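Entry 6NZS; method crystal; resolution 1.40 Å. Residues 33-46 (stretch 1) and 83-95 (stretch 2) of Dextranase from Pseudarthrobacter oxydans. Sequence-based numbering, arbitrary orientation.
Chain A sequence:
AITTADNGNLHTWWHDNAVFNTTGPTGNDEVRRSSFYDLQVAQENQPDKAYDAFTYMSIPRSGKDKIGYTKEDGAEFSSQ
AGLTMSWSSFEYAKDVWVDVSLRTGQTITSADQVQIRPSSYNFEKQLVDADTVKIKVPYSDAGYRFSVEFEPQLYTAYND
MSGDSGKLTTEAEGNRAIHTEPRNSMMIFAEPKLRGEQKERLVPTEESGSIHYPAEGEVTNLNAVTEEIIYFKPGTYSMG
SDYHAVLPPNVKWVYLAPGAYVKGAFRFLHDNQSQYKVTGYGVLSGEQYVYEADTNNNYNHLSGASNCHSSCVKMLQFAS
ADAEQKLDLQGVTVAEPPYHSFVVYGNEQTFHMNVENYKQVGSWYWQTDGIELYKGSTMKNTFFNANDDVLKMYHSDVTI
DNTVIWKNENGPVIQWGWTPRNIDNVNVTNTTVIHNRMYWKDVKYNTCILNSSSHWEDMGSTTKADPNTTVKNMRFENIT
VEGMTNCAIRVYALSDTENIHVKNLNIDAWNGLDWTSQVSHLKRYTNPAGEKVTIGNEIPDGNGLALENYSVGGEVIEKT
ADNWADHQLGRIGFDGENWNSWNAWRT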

ATOM      1  N   ARG A  33      -9.989  13.113 -13.765  1.00 11.42           N
ATOM      2  CA  ARG A  33      -9.856  14.161 -12.765  1.00 10.10           C
ATOM      3  C   ARG A  33     -10.826  13.869 -11.628  1.00 11.33           C
ATOM      4  O   ARG A  33     -11.932  13.380 -11.860  1.00 12.94           O
ATOM      5  N   SER A  34     -10.426  14.188 -10.393  1.00 10.02           N
ATOM      6  CA  SER A  34     -11.344  14.012  -9.268  1.00  9.99           C
ATOM      7  C   SER A  34     -12.613  14.840  -9.440  1.00 11.59           C
ATOM      8  O   SER A  34     -12.557  16.050  -9.679  1.00 11.27           O
ATOM      9  N   SER A  35     -13.762  14.178  -9.290  1.00 11.06           N
ATOM     10  CA  SER A  35     -15.045  14.866  -9.279  1.00 12.27           C
ATOM     11  C   SER A  35     -15.343  15.537  -7.950  1.00 11.82           C
ATOM     12  O   SER A  35     -16.299  16.316  -7.864  1.00 13.45           O
ATOM     13  N   PHE A  36     -14.546  15.278  -6.919  1.00 10.31           N
ATOM     14  CA  PHE A  36     -14.958  15.589  -5.564  1.00  9.86           C
ATOM     15  C   PHE A  36     -14.107  16.622  -4.853  1.00  9.79           C
ATOM     16  O   PHE A  36     -14.612  17.249  -3.915  1.00 10.55           O
ATOM     17  N   TYR A  37     -12.858  16.839  -5.270  1.00  9.55           N
ATOM     18  CA  TYR A  37     -11.952  17.751  -4.577  1.00  8.44           C
ATOM     19  C   TYR A  37     -11.176  18.593  -5.572  1.00 11.17           C
ATOM     20  O   TYR A  37     -10.801  18.113  -6.645  1.00 11.50           O
ATOM     21  N   ASP A  38     -10.931  19.847  -5.197  1.00 10.24           N
ATOM     22  CA  ASP A  38      -9.981  20.711  -5.884  1.00 10.69           C
ATOM     23  C   ASP A  38      -8.914  21.138  -4.891  1.00 11.04           C
ATOM     24  O   ASP A  38      -9.213  21.370  -3.717  1.00 13.01           O
ATOM     25  N   LEU A  39      -7.673  21.249  -5.362  1.00  9.24           N
ATOM     26  CA  LEU A  39      -6.550  21.578  -4.493  1.00 11.01           C
ATOM     27  C   LEU A  39      -5.712  22.702  -5.095  1.00 12.16           C
ATOM     28  O   LEU A  39      -5.430  22.705  -6.296  1.00 12.17           O
ATOM     29  N   GLN A  40      -5.313  23.658  -4.248  1.00 11.75           N
ATOM     30  CA  GLN A  40      -4.346  24.689  -4.604  1.00 13.24           C
ATOM     31  C   GLN A  40      -3.304  24.779  -3.498  1.00 12.38           C
ATOM     32  O   GLN A  40      -3.577  24.435  -2.345  1.00 12.33           O
ATOM     33  N   VAL A  41      -2.096  25.221  -3.862  1.00 12.17           N
ATOM     34  CA  VAL A  41      -0.958  25.259  -2.945  1.00 12.18           C
ATOM     35  C   VAL A  41      -0.262  26.605  -3.065  1.00 12.79           C
ATOM     36  O   VAL A  41      -0.009  27.087  -4.174  1.00 13.41           O
ATOM     37  N   ALA A  42       0.098  27.181  -1.922  1.00 11.21           N
ATOM     38  CA  ALA A  42       0.863  28.418  -1.881  1.00 13.16           C
ATOM     39  C   ALA A  42       1.988  28.268  -0.874  1.00 14.08           C
ATOM     40  O   ALA A  42       1.827  27.616   0.156  1.00 13.37           O
ATOM     41  N   GLN A  43       3.131  28.889  -1.165  1.00 13.62           N
ATOM     42  CA  GLN A  43       4.173  28.991  -0.152  1.00 15.22           C
ATOM     43  C   GLN A  43       3.607  29.725   1.053  1.00 16.70           C
ATOM     44  O   GLN A  43       2.830  30.672   0.909  1.00 16.49           O
ATOM     45  N   GLU A  44       3.978  29.273   2.254  1.00 16.05           N
ATOM     46  CA  GLU A  44       3.267  29.751   3.438  1.00 17.19           C
ATOM     47  C   GLU A  44       3.417  31.256   3.638  1.00 19.34           C
ATOM     48  O   GLU A  44       2.514  31.899   4.188  1.00 19.09           O
ATOM     49  N   ASN A  45       4.534  31.842   3.211  1.00 18.55           N
ATOM     50  CA  ASN A  45       4.731  33.285   3.313  1.00 19.98           C
ATOM     51  C   ASN A  45       4.281  34.042   2.069  1.00 22.01           C
ATOM     52  O   ASN A  45       4.563  35.240   1.950  1.00 23.10           O
ATOM     53  N   GLN A  46       3.604  33.369   1.141  1.00 18.73           N
ATOM     54  CA  GLN A  46       3.001  34.002  -0.034  1.00 20.35           C
ATOM     55  C   GLN A  46       1.583  33.470  -0.190  1.00 21.36           C
ATOM     56  O   GLN A  46       1.227  32.926  -1.238  1.00 18.53           O
ATOM     57  N   LEU A  83     -17.228   3.719  -3.950  1.00  9.78           N
ATOM     58  CA  LEU A  83     -15.993   4.274  -3.413  1.00  8.57           C
ATOM     59  C   LEU A  83     -15.100   4.792  -4.538  1.00  9.93           C
ATOM     60  O   LEU A  83     -15.063   4.246  -5.643  1.00  9.77           O
ATOM     61  N   THR A  84     -14.355   5.856  -4.246  1.00  9.07           N
ATOM     62  CA  THR A  84     -13.338   6.351  -5.161  1.00  8.72           C
ATOM     63  C   THR A  84     -12.135   6.773  -4.341  1.00  8.35           C
ATOM     64  O   THR A  84     -12.240   7.004  -3.132  1.00  9.07           O
ATOM     65  N   MET A  85     -10.989   6.881  -5.012  1.00  7.99           N
ATOM     66  CA  MET A  85      -9.772   7.368  -4.366  1.00  7.88           C
ATOM     67  C   MET A  85      -9.173   8.473  -5.223  1.00  8.40           C
ATOM     68  O   MET A  85      -8.712   8.212  -6.339  1.00  9.21           O
ATOM     69  N   SER A  86      -9.179   9.693  -4.705  1.00  7.89           N
ATOM     70  CA  SER A  86      -8.554  10.829  -5.365  1.00  8.01           C
ATOM     71  C   SER A  86      -7.210  11.106  -4.707  1.00  7.63           C
ATOM     72  O   SER A  86      -7.013  10.823  -3.523  1.00  8.67           O
ATOM     73  N   TRP A  87      -6.276  11.654  -5.480  1.00  8.49           N
ATOM     74  CA  TRP A  87      -4.984  12.012  -4.899  1.00  8.15           C
ATOM     75  C   TRP A  87      -4.352  13.127  -5.710  1.00  9.08           C
ATOM     76  O   TRP A  87      -4.528  13.205  -6.929  1.00  9.91           O
ATOM     77  N   SER A  88      -3.618  13.994  -5.014  1.00  9.25           N
ATOM     78  CA  SER A  88      -2.913  15.098  -5.643  1.00  9.44           C
ATOM     79  C   SER A  88      -1.472  15.076  -5.171  1.00  8.84           C
ATOM     80  O   SER A  88      -1.218  15.014  -3.962  1.00  9.97           O
ATOM     81  N   SER A  89      -0.541  15.127  -6.120  1.00  8.73           N
ATOM     82  CA  SER A  89       0.883  15.252  -5.837  1.00  8.67           C
ATOM     83  C   SER A  89       1.380  16.642  -6.215  1.00  9.72           C
ATOM     84  O   SER A  89       0.905  17.265  -7.168  1.00 10.22           O
ATOM     85  N   PHE A  90       2.349  17.121  -5.448  1.00  8.90           N
ATOM     86  CA  PHE A  90       3.096  18.307  -5.833  1.00  9.92           C
ATOM     87  C   PHE A  90       4.470  18.197  -5.202  1.00 10.53           C
ATOM     88  O   PHE A  90       4.681  17.403  -4.283  1.00  9.89           O
ATOM     89  N   GLU A  91       5.415  18.978  -5.720  1.00 10.24           N
ATOM     90  CA  GLU A  91       6.736  19.092  -5.118  1.00  9.77           C
ATOM     91  C   GLU A  91       6.823  20.382  -4.323  1.00 10.61           C
ATOM     92  O   GLU A  91       6.328  21.427  -4.762  1.00 11.10           O
ATOM     93  N   TYR A  92       7.473  20.314  -3.163  1.00 10.37           N
ATOM     94  CA  TYR A  92       7.645  21.512  -2.354  1.00  9.69           C
ATOM     95  C   TYR A  92       8.992  21.461  -1.643  1.00  9.36           C
ATOM     96  O   TYR A  92       9.554  20.386  -1.409  1.00 10.12           O
ATOM     97  N   ALA A  93       9.529  22.647  -1.338  1.00 10.66           N
ATOM     98  CA  ALA A  93      10.783  22.743  -0.603  1.00  9.96           C
ATOM     99  C   ALA A  93      10.672  23.613   0.639  1.00 10.72           C
ATOM    100  O   ALA A  93      11.666  23.766   1.358  1.00 11.10           O
ATOM    101  N   LYS A  94       9.500  24.170   0.917  1.00 10.44           N
ATOM    102  CA  LYS A  94       9.298  25.119   2.000  1.00 11.31           C
ATOM    103  C   LYS A  94       7.848  24.970   2.430  1.00 11.94           C
ATOM    104  O   LYS A  94       7.005  24.563   1.626  1.00 12.73           O
ATOM    105  N   ASP A  95       7.569  25.282   3.700  1.00 10.66           N
ATOM    106  CA  ASP A  95       6.216  25.147   4.242  1.00 11.30           C
ATOM    107  C   ASP A  95       5.197  25.760   3.291  1.00 11.99           C
ATOM    108  O   ASP A  95       5.423  26.835   2.723  1.00 13.94           O
TER

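The two strands, 37-43 and 84-92, run in nearly the same direction, 13° apart, with axes 8.7 Å apart at their closest. They meet through side chains. K94, D95 and S86 give up the most surface.

K94 points toward stretch 1. Its side chain is extended through chi3 (t, t, t) and turns at chi4 (p). K94 CE lies 3.6 Å from Q43 NE2 and 3.8 Å from N45 ND2. These two side chains are tied together by a hydrogen bond from Q43 NE2 to N45 OD1, 2.8 Å, so the lysine packs against a linked pair. K94 NZ is 4.6 Å from E44 OE1, too far for a salt bridge. Water 1 fills the gap: it accepts from K94 NZ at 2.7 Å and donates to E44 OE1 at 2.8 Å.

D95 is anchored by its backbone. E44 N donates to D95 O at 2.9 Å, at the start of a type I turn from Q43 to Q46. The D95 side chain (m) points sideways, and D95 CB lies 3.5 Å from E44 CG. E44 itself is p, p and points toward stretch 2.

At the other end, S86 (m) points toward S34 (t). S86 OG and S34 OG form a hydrogen bond at 2.7 Å; either could be the donor. S34 OG also accepts from F36 N at 3.1 Å and Y37 N at 3.3 Å. S86 OG sits near the plane of the Y37 ring, at its edge, 4.1 Å from Y37 CD2. Nearby, F36 CE2 approaches T84 OG1 to 3.7 Å.

Between these polar ends the contact is largely apolar. F90 (p) and V41 (t) point toward each other's stretch. V41 CG2 lies over one face of the F90 ring, 3.9 Å from the centroid, a CH-pi contact. L39 CD2 reaches F90 CD2 at 4.4 Å and S88 OG at 3.9 Å.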

ATOM      1  CB  ARG A  33     -10.211  15.514 -13.389  1.00 10.90           C
ATOM      2  CG  ARG A  33     -10.229  16.665 -12.393  1.00 11.33           C
ATOM      3  CD  ARG A  33     -10.504  17.990 -13.072  1.00 12.14           C
ATOM      4  NE  ARG A  33     -10.816  19.002 -12.074  1.00 12.89           N
ATOM      5  CZ  ARG A  33     -11.197  20.241 -12.360  1.00 12.57           C
ATOM      6  NH1 ARG A  33     -11.312  20.619 -13.628  1.00 14.41           N
ATOM      7  NH2 ARG A  33     -11.486  21.083 -11.380  1.00 14.60           N
ATOM      8  CB  SER A  34     -10.675  14.412  -7.956  1.00 10.31           C
ATOM      9  OG  SER A  34     -11.584  14.295  -6.860  1.00  9.32           O
ATOM     10  CB  SER A  35     -16.169  13.864  -9.536  1.00 15.27           C
ATOM     11  OG  SER A  35     -16.001  13.250 -10.798  1.00 20.02           O
ATOM     12  CB  PHE A  36     -15.029  14.298  -4.733  1.00 12.97           C
ATOM     13  CG  PHE A  36     -15.873  13.255  -5.381  1.00 10.41           C
ATOM     14  CD1 PHE A  36     -17.248  13.376  -5.357  1.00 14.37           C
ATOM     15  CD2 PHE A  36     -15.309  12.194  -6.066  1.00 11.51           C
ATOM     16  CE1 PHE A  36     -18.055  12.447  -5.980  1.00 14.26           C
ATOM     17  CE2 PHE A  36     -16.121  11.258  -6.689  1.00 11.96           C
ATOM     18  CZ  PHE A  36     -17.486  11.389  -6.645  1.00 12.38           C
ATOM     19  CB  TYR A  37     -10.936  16.971  -3.716  1.00  9.38           C
ATOM     20  CG  TYR A  37     -11.638  16.051  -2.764  1.00  8.56           C
ATOM     21  CD1 TYR A  37     -12.183  16.544  -1.591  1.00  9.48           C
ATOM     22  CD2 TYR A  37     -11.822  14.704  -3.064  1.00  8.79           C
ATOM     23  CE1 TYR A  37     -12.868  15.728  -0.722  1.00  8.89           C
ATOM     24  CE2 TYR A  37     -12.518  13.869  -2.196  1.00  8.86           C
ATOM     25  CZ  TYR A  37     -13.040  14.397  -1.027  1.00  8.40           C
ATOM     26  OH  TYR A  37     -13.740  13.614  -0.144  1.00  9.75           O
ATOM     27  CB  ASP A  38     -10.663  21.964  -6.444  1.00 11.79           C
ATOM     28  CG  ASP A  38     -11.572  21.655  -7.616  1.00 14.49           C
ATOM     29  OD1 ASP A  38     -11.147  20.904  -8.512  1.00 13.33           O
ATOM     30  OD2 ASP A  38     -12.712  22.177  -7.644  1.00 17.76           O
ATOM     31  CB  LEU A  39      -5.684  20.334  -4.275  1.00 11.45           C
ATOM     32  CG  LEU A  39      -4.591  20.410  -3.215  1.00 11.98           C
ATOM     33  CD1 LEU A  39      -4.436  19.064  -2.517  1.00 13.28           C
ATOM     34  CD2 LEU A  39      -3.285  20.790  -3.850  1.00 14.55           C
ATOM     35  CB  GLN A  40      -5.009  26.059  -4.792  1.00 16.28           C
ATOM     36  CG  GLN A  40      -5.883  26.165  -6.027  1.00 20.94           C
ATOM     37  CD  GLN A  40      -6.563  27.516  -6.136  1.00 25.57           C
ATOM     38  OE1 GLN A  40      -6.561  28.299  -5.186  1.00 32.85           O
ATOM     39  NE2 GLN A  40      -7.143  27.798  -7.299  1.00 32.81           N
ATOM     40  CB  VAL A  41       0.070  24.143  -3.243  1.00 15.17           C
ATOM     41  CG1 VAL A  41       1.088  24.026  -2.106  1.00 12.85           C
ATOM     42  CG2 VAL A  41      -0.595  22.817  -3.498  1.00 19.35           C
ATOM     43  CB  ALA A  42      -0.021  29.578  -1.429  1.00 14.91           C
ATOM     44  CB  GLN A  43       5.369  29.756  -0.719  1.00 16.89           C
ATOM     45  CG  GLN A  43       6.661  29.541   0.039  1.00 21.88           C
ATOM     46  CD  GLN A  43       7.866  30.065  -0.716  1.00 20.30           C
ATOM     47  OE1 GLN A  43       8.418  29.378  -1.580  1.00 21.72           O
ATOM     48  NE2 GLN A  43       8.289  31.279  -0.388  1.00 19.86           N
ATOM     49  CB  GLU A  44       3.690  28.978   4.687  1.00 20.69           C
ATOM     50  CG  GLU A  44       5.135  29.171   5.060  1.00 27.46           C
ATOM     51  CD  GLU A  44       5.385  30.350   5.976  1.00 34.19           C
ATOM     52  OE1 GLU A  44       6.562  30.581   6.314  1.00 40.09           O
ATOM     53  OE2 GLU A  44       4.399  31.034   6.357  1.00 37.39           O
ATOM     54  CB  ASN A  45       6.191  33.616   3.655  1.00 20.63           C
ATOM     55  CG  ASN A  45       7.166  33.222   2.553  1.00 22.42           C
ATOM     56  OD1 ASN A  45       6.816  32.518   1.605  1.00 19.03           O
ATOM     57  ND2 ASN A  45       8.410  33.672   2.686  1.00 19.21           N
ATOM     58  CB  GLN A  46       3.811  33.704  -1.298  1.00 19.83           C
ATOM     59  CG  GLN A  46       5.311  33.911  -1.189  1.00 24.88           C
ATOM     60  CD  GLN A  46       6.064  33.349  -2.386  1.00 28.96           C
ATOM     61  OE1 GLN A  46       5.514  32.585  -3.184  1.00 30.81           O
ATOM     62  NE2 GLN A  46       7.329  33.734  -2.520  1.00 27.51           N
ATOM     63  CB  LEU A  83     -15.225   3.216  -2.622  1.00  9.35           C
ATOM     64  CG  LEU A  83     -15.960   2.474  -1.508  1.00 10.10           C
ATOM     65  CD1 LEU A  83     -15.008   1.585  -0.704  1.00 10.59           C
ATOM     66  CD2 LEU A  83     -16.671   3.441  -0.596  1.00 11.03           C
ATOM     67  CB  THR A  84     -13.790   7.573  -5.996  1.00  8.65           C
ATOM     68  OG1 THR A  84     -13.931   8.733  -5.152  1.00  9.68           O
ATOM     69  CG2 THR A  84     -15.107   7.301  -6.700  1.00 10.03           C
ATOM     70  CB  MET A  85      -8.766   6.244  -4.124  1.00  8.73           C
ATOM     71  CG  MET A  85      -7.461   6.748  -3.486  1.00  9.91           C
ATOM     72  SD  MET A  85      -6.377   5.431  -2.884  1.00 11.24           S
ATOM     73  CE  MET A  85      -7.306   4.878  -1.462  1.00 12.36           C
ATOM     74  CB  SER A  86      -9.413  12.093  -5.253  1.00  8.40           C
ATOM     75  OG  SER A  86     -10.663  11.936  -5.912  1.00  9.72           O
ATOM     76  CB  TRP A  87      -4.026  10.819  -4.785  1.00  9.77           C
ATOM     77  CG  TRP A  87      -3.364  10.412  -6.083  1.00  8.97           C
ATOM     78  CD1 TRP A  87      -2.121  10.776  -6.519  1.00  9.39           C
ATOM     79  CD2 TRP A  87      -3.920   9.569  -7.104  1.00  9.10           C
ATOM     80  NE1 TRP A  87      -1.868  10.211  -7.750  1.00  9.39           N
ATOM     81  CE2 TRP A  87      -2.960   9.468  -8.129  1.00  8.64           C
ATOM     82  CE3 TRP A  87      -5.145   8.896  -7.251  1.00  9.77           C
ATOM     83  CZ2 TRP A  87      -3.177   8.716  -9.285  1.00 10.63           C
ATOM     84  CZ3 TRP A  87      -5.359   8.159  -8.404  1.00  9.68           C
ATOM     85  CH2 TRP A  87      -4.386   8.079  -9.406  1.00 10.27           C
ATOM     86  CB  SER A  88      -3.559  16.436  -5.258  1.00 10.02           C
ATOM     87  OG  SER A  88      -2.888  17.519  -5.878  1.00 11.28           O
ATOM     88  CB  SER A  89       1.695  14.228  -6.637  1.00  8.94           C
ATOM     89  OG  SER A  89       1.490  12.924  -6.114  1.00 10.16           O
ATOM     90  CB  PHE A  90       2.378  19.615  -5.442  1.00 10.32           C
ATOM     91  CG  PHE A  90       2.099  19.754  -3.961  1.00 10.06           C
ATOM     92  CD1 PHE A  90       3.062  20.276  -3.102  1.00 10.93           C
ATOM     93  CD2 PHE A  90       0.865  19.394  -3.438  1.00 10.96           C
ATOM     94  CE1 PHE A  90       2.803  20.414  -1.741  1.00 11.31           C
ATOM     95  CE2 PHE A  90       0.598  19.534  -2.086  1.00 10.46           C
ATOM     96  CZ  PHE A  90       1.561  20.042  -1.233  1.00 10.35           C
ATOM     97  CB  GLU A  91       7.841  19.114  -6.173  1.00 10.63           C
ATOM     98  CG  GLU A  91       7.909  17.879  -7.034  1.00 12.94           C
ATOM     99  CD  GLU A  91       9.127  17.905  -7.940  1.00 16.81           C
ATOM    100  OE1 GLU A  91       8.968  18.216  -9.134  1.00 22.02           O
ATOM    101  OE2 GLU A  91      10.240  17.641  -7.442  1.00 18.15           O
ATOM    102  CB  TYR A  92       6.460  21.764  -1.400  1.00  9.23           C
ATOM    103  CG  TYR A  92       6.439  20.917  -0.142  1.00  8.75           C
ATOM    104  CD1 TYR A  92       6.688  19.549  -0.184  1.00  9.04           C
ATOM    105  CD2 TYR A  92       6.125  21.482   1.087  1.00 10.00           C
ATOM    106  CE1 TYR A  92       6.662  18.771   0.974  1.00  9.82           C
ATOM    107  CE2 TYR A  92       6.087  20.708   2.251  1.00  9.96           C
ATOM    108  CZ  TYR A  92       6.360  19.355   2.183  1.00  9.44           C
ATOM    109  OH  TYR A  92       6.350  18.598   3.326  1.00 10.16           O
ATOM    110  CB  ALA A  93      11.912  23.243  -1.523  1.00 10.95           C
ATOM    111  CB  LYS A  94       9.577  26.537   1.474  1.00 13.90           C
ATOM    112  CG  LYS A  94       9.487  27.679   2.467  1.00 16.52           C
ATOM    113  CD  LYS A  94      10.114  28.947   1.842  1.00 13.16           C
ATOM    114  CE  LYS A  94       9.828  30.198   2.655  1.00 15.08           C
ATOM    115  NZ  LYS A  94      10.458  30.190   3.994  1.00 17.08           N
ATOM    116  CB  ASP A  95       6.102  25.896   5.575  1.00 10.78           C
ATOM    117  CG  ASP A  95       6.886  25.252   6.704  1.00 15.48           C
ATOM    118  OD1 ASP A  95       7.726  24.373   6.461  1.00 13.61           O
ATOM    119  OD2 ASP A  95       6.660  25.662   7.864  1.00 19.17           O
TER
HETATM  120  O   HOH W   1       8.763  31.913   5.292  1.00 25.56           O